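Local coordinates for histone-lysine N-methyltransferase, H3 lysine-9 specific SUVH6 (PDB 6A5N), which transfers methyl groups to a lysine of histone H3 and, through its SRA domain, binds DNA containing 5-methylcytosine, at residues 130-135 with 156-161; 149-154 with 208-213; 408-413 with 428-433. The protein carries 1 engineered substitution. All coordinates share one frame; numbering follows the deposited sequence.

Interaction 1: 130-135 with 156-161; sequences TGQGGN and TGNLAL. With nucleotides of chain B.
The side-chain amide of Asn158, on helix 156-167, is turned end-on to the backbone of Gln132, so that one carboxamide holds both polar backbone atoms of a single residue. This belongs to the SRA domain, and residues 130-135 lead off strand 126-130 beside the bound 5-methylcytosine. The two bonds of the Asn158 amide are unlike. Gln132 N donates to Asn158 OD1 at 2.7 Å, nearly straight at 173° and in the plane of the side-chain carbonyl, on a lone pair. Asn158 ND2 returns a bond to Gln132 O at 2.9 Å, but this one is clearly bent, and the nitrogen stands above the plane of that backbone carbonyl. The same ND2 also donates to Lys153 O, which further fixes the rotation of the amide. Packing around OD1 is close: Gly131 CA lies 3.3 Å from it, and a side chain at this glycine would run into the oxygen.

The side chain of Gln132 passes the asparagine at a slant, its amide plane turned 48° from that of Asn158. CG sits between the backbone N and carbonyl carbon (chi1 84°), and from there the extended chain reaches toward the helix, where Gln132 NE2 comes within 3.7 Å of Thr156 OG1, a near approach rather than a bond. The backbone just before Gln132, at Thr130 and Gly131, faces 5CM8 of chain B. Such domains characteristically read a methylated cytosine in a protein pocket, and here a backbone carbonyl takes the base's amine, consistent with recognition of cytosine. Gly131 O makes only a contact with the 5-methyl carbon C5A of 5CM8, at 3.9 Å, whereas the exocyclic amine N4 of that base donates to Thr130 O at 2.8 Å.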
loop_
_atom_site.group_PDB
_atom_site.type_symbol
_atom_site.label_atom_id
_atom_site.label_comp_id
_atom_site.label_asym_id
_atom_site.label_seq_id
_atom_site.Cartn_x
_atom_site.Cartn_y
_atom_site.Cartn_z
ATOM N N THR A 130 26.366 4.485 13.440
ATOM C CA THR A 130 27.002 5.659 14.020
ATOM C C THR A 130 26.171 6.226 15.160
ATOM O O THR A 130 24.939 6.320 15.061
ATOM C CB THR A 130 27.226 6.743 12.959
ATOM O OG1 THR A 130 27.976 6.197 11.861
ATOM C CG2 THR A 130 27.968 7.921 13.549
ATOM N N GLY A 131 26.830 6.610 16.229
ATOM C CA GLY A 131 26.146 7.180 17.352
ATOM C C GLY A 131 25.630 8.521 16.962
ATOM O O GLY A 131 25.790 8.909 15.840
ATOM N N GLN A 132 25.006 9.221 17.890
ATOM C CA GLN A 132 24.468 10.527 17.598
ATOM C C GLN A 132 25.115 11.607 18.429
ATOM O O GLN A 132 25.086 11.569 19.637
ATOM C CB GLN A 132 22.955 10.529 17.819
ATOM C CG GLN A 132 22.511 10.769 19.242
ATOM C CD GLN A 132 21.057 10.446 19.501
ATOM O OE1 GLN A 132 20.288 10.166 18.598
ATOM N NE2 GLN A 132 20.677 10.490 20.757
ATOM N N GLY A 133 25.702 12.585 17.776
ATOM C CA GLY A 133 26.292 13.696 18.485
ATOM C C GLY A 133 26.508 14.839 17.548
ATOM O O GLY A 133 26.610 14.616 16.369
ATOM N N GLY A 134 26.680 16.042 18.074
ATOM C CA GLY A 134 26.622 17.238 17.262
ATOM C C GLY A 134 27.594 17.237 16.112
ATOM O O GLY A 134 28.775 16.951 16.252
ATOM N N ASN A 135 27.059 17.593 14.954
ATOM C CA ASN A 135 27.782 17.498 13.703
ATOM C C ASN A 135 27.522 18.688 12.769
ATOM O O ASN A 135 27.706 18.584 11.562
ATOM C CB ASN A 135 27.516 16.134 13.029
ATOM C CG ASN A 135 26.429 16.181 11.971
ATOM O OD1 ASN A 135 25.402 16.815 12.145
ATOM N ND2 ASN A 135 26.656 15.491 10.873
ATOM N N THR A 156 22.401 9.509 26.864
ATOM C CA THR A 156 21.116 9.230 26.206
ATOM C C THR A 156 21.123 8.022 25.281
ATOM O O THR A 156 21.303 6.899 25.733
ATOM C CB THR A 156 20.635 10.425 25.375
ATOM O OG1 THR A 156 21.555 10.647 24.300
ATOM C CG2 THR A 156 20.530 11.682 26.234
ATOM N N GLY A 157 20.945 8.272 23.984
ATOM C CA GLY A 157 20.890 7.206 23.001
ATOM C C GLY A 157 22.174 6.414 22.840
ATOM O O GLY A 157 22.143 5.181 22.785
ATOM N N ASN A 158 23.302 7.114 22.751
ATOM C CA ASN A 158 24.594 6.464 22.601
ATOM C C ASN A 158 24.880 5.582 23.813
ATOM O O ASN A 158 25.312 4.425 23.674
ATOM C CB ASN A 158 25.714 7.503 22.419
ATOM C CG ASN A 158 25.558 8.340 21.153
ATOM O OD1 ASN A 158 24.762 8.013 20.274
ATOM N ND2 ASN A 158 26.366 9.383 21.034
ATOM N N LEU A 159 24.634 6.132 25.003
ATOM C CA LEU A 159 24.756 5.375 26.248
ATOM C C LEU A 159 23.822 4.175 26.253
ATOM O O LEU A 159 24.202 3.093 26.671
ATOM C CB LEU A 159 24.457 6.266 27.465
ATOM C CG LEU A 159 24.368 5.539 28.824
ATOM C CD1 LEU A 159 25.662 4.818 29.096
ATOM C CD2 LEU A 159 24.030 6.448 30.005
ATOM N N ALA A 160 22.598 4.368 25.785
ATOM C CA ALA A 160 21.616 3.297 25.820
ATOM C C ALA A 160 22.034 2.154 24.906
ATOM O O ALA A 160 21.894 0.977 25.266
ATOM C CB ALA A 160 20.264 3.823 25.434
ATOM N N LEU A 161 22.544 2.498 23.726
ATOM C CA LEU A 161 23.038 1.497 22.795
ATOM C C LEU A 161 24.263 0.790 23.365
ATOM O O LEU A 161 24.504 -0.390 23.072
ATOM C CB LEU A 161 23.375 2.133 21.449
ATOM C CG LEU A 161 22.387 1.917 20.300
ATOM C CD1 LEU A 161 22.800 2.683 19.039
ATOM C CD2 LEU A 161 22.231 0.436 19.990
ATOM N N1 5CM B 8 20.011 8.661 11.728
ATOM C C2 5CM B 8 20.631 7.968 10.752
ATOM N N3 5CM B 8 21.740 7.177 11.061
ATOM C C4 5CM B 8 22.293 7.197 12.350
ATOM C C5 5CM B 8 21.722 7.985 13.333
ATOM C C5A 5CM B 8 22.244 8.029 14.611
ATOM C C6 5CM B 8 20.604 8.736 13.008
ATOM O O2 5CM B 8 20.142 7.913 9.634
ATOM N N4 5CM B 8 23.366 6.492 12.697
ATOM C "C1'" 5CM B 8 18.876 9.627 11.597
ATOM C "C2'" 5CM B 8 17.760 10.049 12.417
ATOM C "C3'" 5CM B 8 17.310 11.039 11.164
ATOM C "C4'" 5CM B 8 18.562 11.926 11.028
ATOM O "O4'" 5CM B 8 19.507 10.826 11.090
ATOM O "O3'" 5CM B 8 16.997 10.355 9.922
ATOM C "C5'" 5CM B 8 18.155 12.250 12.471
ATOM O "O5'" 5CM B 8 19.366 12.554 13.176
ATOM P P 5CM B 8 19.569 12.355 14.781
ATOM O OP1 5CM B 8 19.218 10.986 15.221
ATOM O OP2 5CM B 8 20.879 12.934 15.149
#

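Interaction 2: 149-154 with 208-213; sequences PEDQKL and HGMNVF
Residues 149-154 run alongside 208-213 in the same direction, with Asp151 facing Asn211 and Gln152 facing Val212. Residues 149-154 form no regular strand, whereas the other segment runs into strand 210-219. One direct backbone bond joins them, from Gln152 N to Asn211 O (3.2 Å, 168°).

The next link is made by a side chain. Gln152, its chain extended beyond CG (chi2 -171°), brings OE1 to within 2.6 Å of Phe213 N, and the N-H points almost straight at the oxygen from above its carbonyl plane. NE2 of the same amide packs on Val212 CG2 and makes a weak hydrogen bond to Gly131 O. Beyond it, Leu154 crosses Phe213 at about a right angle and lays CD1 over one ring face, a CH-pi contact 3.8 Å from the ring centroid, while Lys153 C meets the ring at its edge. At the exposed end Pro149 CG rests 3.5 Å from His208 CE1, and Met210 CB touches Glu150 O.

The loop between strand 126-130 and helix 156-167 is thus laid along strand 210-219, part of the curled mixed sheet of the SRA domain, where that strand also pairs with 126-130 and 190-206.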
loop_
_atom_site.group_PDB
_atom_site.type_symbol
_atom_site.label_atom_id
_atom_site.label_comp_id
_atom_site.label_asym_id
_atom_site.label_seq_id
_atom_site.Cartn_x
_atom_site.Cartn_y
_atom_site.Cartn_z
ATOM N N PRO A 149 31.500 22.091 16.605
ATOM C CA PRO A 149 31.923 20.690 16.495
ATOM C C PRO A 149 32.543 20.148 17.777
ATOM O O PRO A 149 33.656 20.544 18.124
ATOM C CB PRO A 149 32.960 20.732 15.370
ATOM C CG PRO A 149 32.541 21.889 14.519
ATOM C CD PRO A 149 31.992 22.911 15.477
ATOM N N GLU A 150 31.837 19.245 18.451
ATOM C CA GLU A 150 32.313 18.635 19.693
ATOM C C GLU A 150 32.478 17.129 19.483
ATOM O O GLU A 150 31.965 16.575 18.505
ATOM C CB GLU A 150 31.332 18.930 20.845
ATOM C CG GLU A 150 31.778 18.471 22.252
ATOM C CD GLU A 150 30.745 18.776 23.331
ATOM O OE1 GLU A 150 29.602 18.286 23.220
ATOM O OE2 GLU A 150 31.084 19.499 24.292
ATOM N N ASP A 151 33.204 16.470 20.380
ATOM C CA ASP A 151 33.255 15.017 20.356
ATOM C C ASP A 151 31.888 14.486 20.746
ATOM O O ASP A 151 31.164 15.137 21.504
ATOM C CB ASP A 151 34.327 14.482 21.305
ATOM C CG ASP A 151 35.611 14.135 20.590
ATOM O OD1 ASP A 151 36.654 13.986 21.264
ATOM O OD2 ASP A 151 35.587 14.056 19.347
ATOM N N GLN A 152 31.521 13.318 20.227
ATOM C CA GLN A 152 30.251 12.706 20.605
ATOM C C GLN A 152 30.300 12.341 22.081
ATOM O O GLN A 152 31.329 11.859 22.561
ATOM C CB GLN A 152 29.956 11.464 19.758
ATOM C CG GLN A 152 29.343 11.752 18.390
ATOM C CD GLN A 152 28.860 10.494 17.680
ATOM O OE1 GLN A 152 29.181 9.372 18.079
ATOM N NE2 GLN A 152 28.047 10.679 16.647
ATOM N N LYS A 153 29.208 12.579 22.804
ATOM C CA LYS A 153 29.146 12.210 24.220
ATOM C C LYS A 153 28.386 10.898 24.422
ATOM O O LYS A 153 27.404 10.621 23.719
ATOM C CB LYS A 153 28.503 13.333 25.043
ATOM C CG LYS A 153 29.484 14.362 25.608
ATOM C CD LYS A 153 29.186 15.775 25.085
ATOM C CE LYS A 153 27.695 16.121 25.163
ATOM N NZ LYS A 153 27.432 17.577 25.033
ATOM N N LEU A 154 28.849 10.092 25.377
ATOM C CA LEU A 154 28.220 8.804 25.672
ATOM C C LEU A 154 27.061 8.984 26.662
ATOM O O LEU A 154 27.122 8.511 27.806
ATOM C CB LEU A 154 29.258 7.808 26.224
ATOM C CG LEU A 154 28.942 6.305 26.131
ATOM C CD1 LEU A 154 28.773 5.877 24.694
ATOM C CD2 LEU A 154 29.997 5.454 26.787
ATOM N N HIS A 208 33.898 15.106 10.870
ATOM C CA HIS A 208 33.915 16.473 11.292
ATOM C C HIS A 208 35.245 16.792 11.946
ATOM O O HIS A 208 35.445 17.903 12.423
ATOM C CB HIS A 208 32.783 16.732 12.254
ATOM C CG HIS A 208 32.037 17.980 11.951
ATOM N ND1 HIS A 208 31.383 18.711 12.915
ATOM C CD2 HIS A 208 31.856 18.643 10.787
ATOM C CE1 HIS A 208 30.821 19.767 12.356
ATOM N NE2 HIS A 208 31.095 19.750 11.066
ATOM N N GLY A 209 36.137 15.804 11.997
ATOM C CA GLY A 209 37.402 15.941 12.686
ATOM C C GLY A 209 37.274 15.745 14.179
ATOM O O GLY A 209 38.199 15.989 14.938
ATOM N N MET A 210 36.117 15.286 14.611
ATOM C CA MET A 210 35.907 15.034 16.015
ATOM C C MET A 210 35.524 13.576 16.138
ATOM O O MET A 210 35.122 12.969 15.158
ATOM C CB MET A 210 34.816 15.939 16.557
ATOM C CG MET A 210 35.280 17.353 16.850
ATOM S SD MET A 210 37.024 17.448 17.267
ATOM C CE MET A 210 37.070 18.952 18.220
ATOM N N ASN A 211 35.707 12.997 17.316
ATOM C CA ASN A 211 35.451 11.574 17.510
ATOM C C ASN A 211 33.983 11.155 17.443
ATOM O O ASN A 211 33.105 11.903 17.798
ATOM C CB ASN A 211 36.102 11.090 18.802
ATOM C CG ASN A 211 37.536 10.636 18.596
ATOM O OD1 ASN A 211 37.922 10.241 17.507
ATOM N ND2 ASN A 211 38.327 10.694 19.644
ATOM N N VAL A 212 33.741 9.946 16.972
ATOM C CA VAL A 212 32.393 9.444 16.758
ATOM C C VAL A 212 32.273 8.019 17.309
ATOM O O VAL A 212 33.216 7.234 17.205
ATOM C CB VAL A 212 32.051 9.482 15.248
ATOM C CG1 VAL A 212 31.283 8.255 14.821
ATOM C CG2 VAL A 212 31.270 10.730 14.915
ATOM N N PHE A 213 31.136 7.693 17.920
ATOM C CA PHE A 213 30.892 6.332 18.399
ATOM C C PHE A 213 30.375 5.444 17.270
ATOM O O PHE A 213 29.719 5.933 16.340
ATOM C CB PHE A 213 29.897 6.331 19.565
ATOM C CG PHE A 213 30.434 6.953 20.826
ATOM C CD1 PHE A 213 29.703 7.916 21.505
ATOM C CD2 PHE A 213 31.658 6.551 21.351
ATOM C CE1 PHE A 213 30.190 8.492 22.670
ATOM C CE2 PHE A 213 32.148 7.119 22.518
ATOM C CZ PHE A 213 31.410 8.090 23.174
#

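Interaction 3: 408-413 with 428-433; sequences RYDNSL and RSMAEG
Tyr409 and Ala431 form the hydrogen-bonded pair of a two-stranded antiparallel sheet in the SET domain; its strands 409-410 and 430-431 flank helix 412-421 in the chain. Tyr409 N donates to Ala431 O, and Ala431 N returns the bond to Tyr409 O at 2.9 Å. Asp410 and Met430 follow as the non-hydrogen-bonded pair, their side chains lying side by side on the same face.

Side chains also bond to backbone. Asn411 OD1 accepts from Ser429 N at 3.0 Å, the donor standing above the carbonyl plane, while Asn411 ND2 is held by Gly427 O. Asp410 OD2 accepts from Ser412 N and so closes an Asx turn where the helix begins.

Charge pairing centres on Asp410, whose CG is anti to the backbone N (chi1 -170°). Arg428 NH1 reaches Asp410 OD1 at 3.0 Å on the syn lone pair; OD1 lies at the edge of the guanidinium, near its plane, though the carboxylate plane is turned 78° against it. An alanine at this position would lose both carboxylate bonds, which is likely to leave Arg428 without its mate and the Asx turn open. A second pairing, Arg408 with Glu432, is modelled too closely and stays doubtful.

Close packing accompanies these bonds: Ser412 CB lies over a face of the Arg428 guanidinium, 3.6 Å from NH1, and Met430 SD comes to 3.3 Å from Asp410 OD1.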
loop_
_atom_site.group_PDB
_atom_site.type_symbol
_atom_site.label_atom_id
_atom_site.label_comp_id
_atom_site.label_asym_id
_atom_site.label_seq_id
_atom_site.Cartn_x
_atom_site.Cartn_y
_atom_site.Cartn_z
ATOM N N ARG A 408 -22.523 -5.033 -4.141
ATOM C CA ARG A 408 -22.858 -4.583 -2.794
ATOM C C ARG A 408 -21.912 -3.515 -2.256
ATOM O O ARG A 408 -20.780 -3.371 -2.732
ATOM C CB ARG A 408 -22.853 -5.765 -1.826
ATOM C CG ARG A 408 -22.848 -7.132 -2.482
ATOM C CD ARG A 408 -22.818 -8.209 -1.416
ATOM N NE ARG A 408 -22.628 -9.551 -1.961
ATOM C CZ ARG A 408 -23.586 -10.286 -2.512
ATOM N NH1 ARG A 408 -24.819 -9.817 -2.605
ATOM N NH2 ARG A 408 -23.316 -11.497 -2.975
ATOM N N TYR A 409 -22.389 -2.775 -1.256
ATOM C CA TYR A 409 -21.616 -1.709 -0.621
ATOM C C TYR A 409 -22.212 -1.371 0.740
ATOM O O TYR A 409 -23.400 -1.582 0.980
ATOM C CB TYR A 409 -21.573 -0.458 -1.503
ATOM C CG TYR A 409 -20.948 0.754 -0.846
ATOM C CD1 TYR A 409 -19.574 0.938 -0.868
ATOM C CD2 TYR A 409 -21.736 1.726 -0.228
ATOM C CE1 TYR A 409 -18.990 2.048 -0.286
ATOM C CE2 TYR A 409 -21.165 2.839 0.365
ATOM C CZ TYR A 409 -19.787 2.994 0.333
ATOM O OH TYR A 409 -19.201 4.106 0.913
ATOM N N ASP A 410 -21.363 -0.851 1.619
ATOM C CA ASP A 410 -21.698 -0.521 2.996
ATOM C C ASP A 410 -20.989 0.796 3.310
ATOM O O ASP A 410 -19.792 0.938 3.016
ATOM C CB ASP A 410 -21.249 -1.650 3.935
ATOM C CG ASP A 410 -21.765 -1.487 5.345
ATOM O OD1 ASP A 410 -22.122 -2.514 5.957
ATOM O OD2 ASP A 410 -21.798 -0.350 5.858
ATOM N N ASN A 411 -21.699 1.762 3.888
ATOM C CA ASN A 411 -21.104 3.087 4.092
ATOM C C ASN A 411 -20.470 3.283 5.483
ATOM O O ASN A 411 -20.147 4.412 5.869
ATOM C CB ASN A 411 -22.158 4.177 3.808
ATOM C CG ASN A 411 -23.148 4.369 4.959
ATOM O OD1 ASN A 411 -23.388 3.459 5.754
ATOM N ND2 ASN A 411 -23.750 5.551 5.026
ATOM N N SER A 412 -20.281 2.186 6.217
ATOM C CA SER A 412 -19.746 2.246 7.579
ATOM C C SER A 412 -18.325 2.827 7.644
ATOM O O SER A 412 -18.015 3.619 8.538
ATOM C CB SER A 412 -19.774 0.847 8.214
ATOM O OG SER A 412 -18.793 0.002 7.638
ATOM N N LEU A 413 -17.464 2.440 6.708
ATOM C CA LEU A 413 -16.080 2.913 6.696
ATOM C C LEU A 413 -16.010 4.404 6.374
ATOM O O LEU A 413 -15.273 5.159 7.020
ATOM C CB LEU A 413 -15.252 2.113 5.686
ATOM C CG LEU A 413 -15.290 0.587 5.835
ATOM C CD1 LEU A 413 -16.490 -0.044 5.105
ATOM C CD2 LEU A 413 -13.981 -0.051 5.401
ATOM N N ARG A 428 -26.586 5.308 8.149
ATOM C CA ARG A 428 -26.092 4.060 7.582
ATOM C C ARG A 428 -26.976 3.631 6.424
ATOM O O ARG A 428 -28.210 3.602 6.556
ATOM C CB ARG A 428 -26.045 2.946 8.628
ATOM C CG ARG A 428 -25.490 1.639 8.047
ATOM C CD ARG A 428 -25.277 0.544 9.076
ATOM N NE ARG A 428 -24.264 -0.409 8.619
ATOM C CZ ARG A 428 -23.164 -0.714 9.303
ATOM N NH1 ARG A 428 -22.290 -1.585 8.818
ATOM N NH2 ARG A 428 -22.937 -0.153 10.484
ATOM N N SER A 429 -26.359 3.319 5.287
ATOM C CA SER A 429 -27.099 2.700 4.192
ATOM C C SER A 429 -26.261 1.660 3.501
ATOM O O SER A 429 -25.040 1.770 3.436
ATOM C CB SER A 429 -27.573 3.732 3.166
ATOM O OG SER A 429 -26.548 4.634 2.803
ATOM N N MET A 430 -26.933 0.652 2.971
ATOM C CA MET A 430 -26.258 -0.424 2.273
ATOM C C MET A 430 -26.908 -0.666 0.908
ATOM O O MET A 430 -28.118 -0.462 0.733
ATOM C CB MET A 430 -26.289 -1.681 3.134
ATOM C CG MET A 430 -25.776 -1.441 4.554
ATOM S SD MET A 430 -25.376 -2.929 5.484
ATOM C CE MET A 430 -26.888 -3.850 5.263
ATOM N N ALA A 431 -26.104 -1.084 -0.065
ATOM C CA ALA A 431 -26.625 -1.325 -1.412
ATOM C C ALA A 431 -26.344 -2.750 -1.857
ATOM O O ALA A 431 -25.351 -3.348 -1.445
ATOM C CB ALA A 431 -26.022 -0.349 -2.403
ATOM N N GLU A 432 -27.215 -3.283 -2.708
ATOM C CA GLU A 432 -26.970 -4.553 -3.380
ATOM C C GLU A 432 -27.590 -4.533 -4.762
ATOM O O GLU A 432 -28.696 -4.018 -4.934
ATOM C CB GLU A 432 -27.541 -5.718 -2.583
ATOM C CG GLU A 432 -26.541 -6.831 -2.340
ATOM C CD GLU A 432 -27.210 -8.141 -1.989
ATOM O OE1 GLU A 432 -27.879 -8.214 -0.940
ATOM O OE2 GLU A 432 -27.062 -9.103 -2.769
ATOM N N GLY A 433 -26.893 -5.106 -5.735
ATOM C CA GLY A 433 -27.424 -5.216 -7.073
ATOM C C GLY A 433 -28.582 -6.175 -7.105
ATOM O O GLY A 433 -28.584 -7.181 -6.385
#

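In the fold
Interactions 1 and 2 are two halves of one arrangement in the SRA domain, with centres about 10 Å apart and segments that alternate along the chain. Gly131 joins them through its backbone bond with Phe213 and a weak one with Gln152. Interaction 1 is buried beside the methylated base and relies on a side-chain amide gripping backbone; interaction 2 uses a similar amide-to-backbone bond but runs from the buried Phe213 ring out to the surface, adding apolar and CH-pi contacts. Interaction 3 lies in the SET domain on the opposite side of the chain's centre, its centre more than 50 Å from either. It too is a surface contact, but regular strand pairing and the Asp410-Arg428 salt bridge carry it.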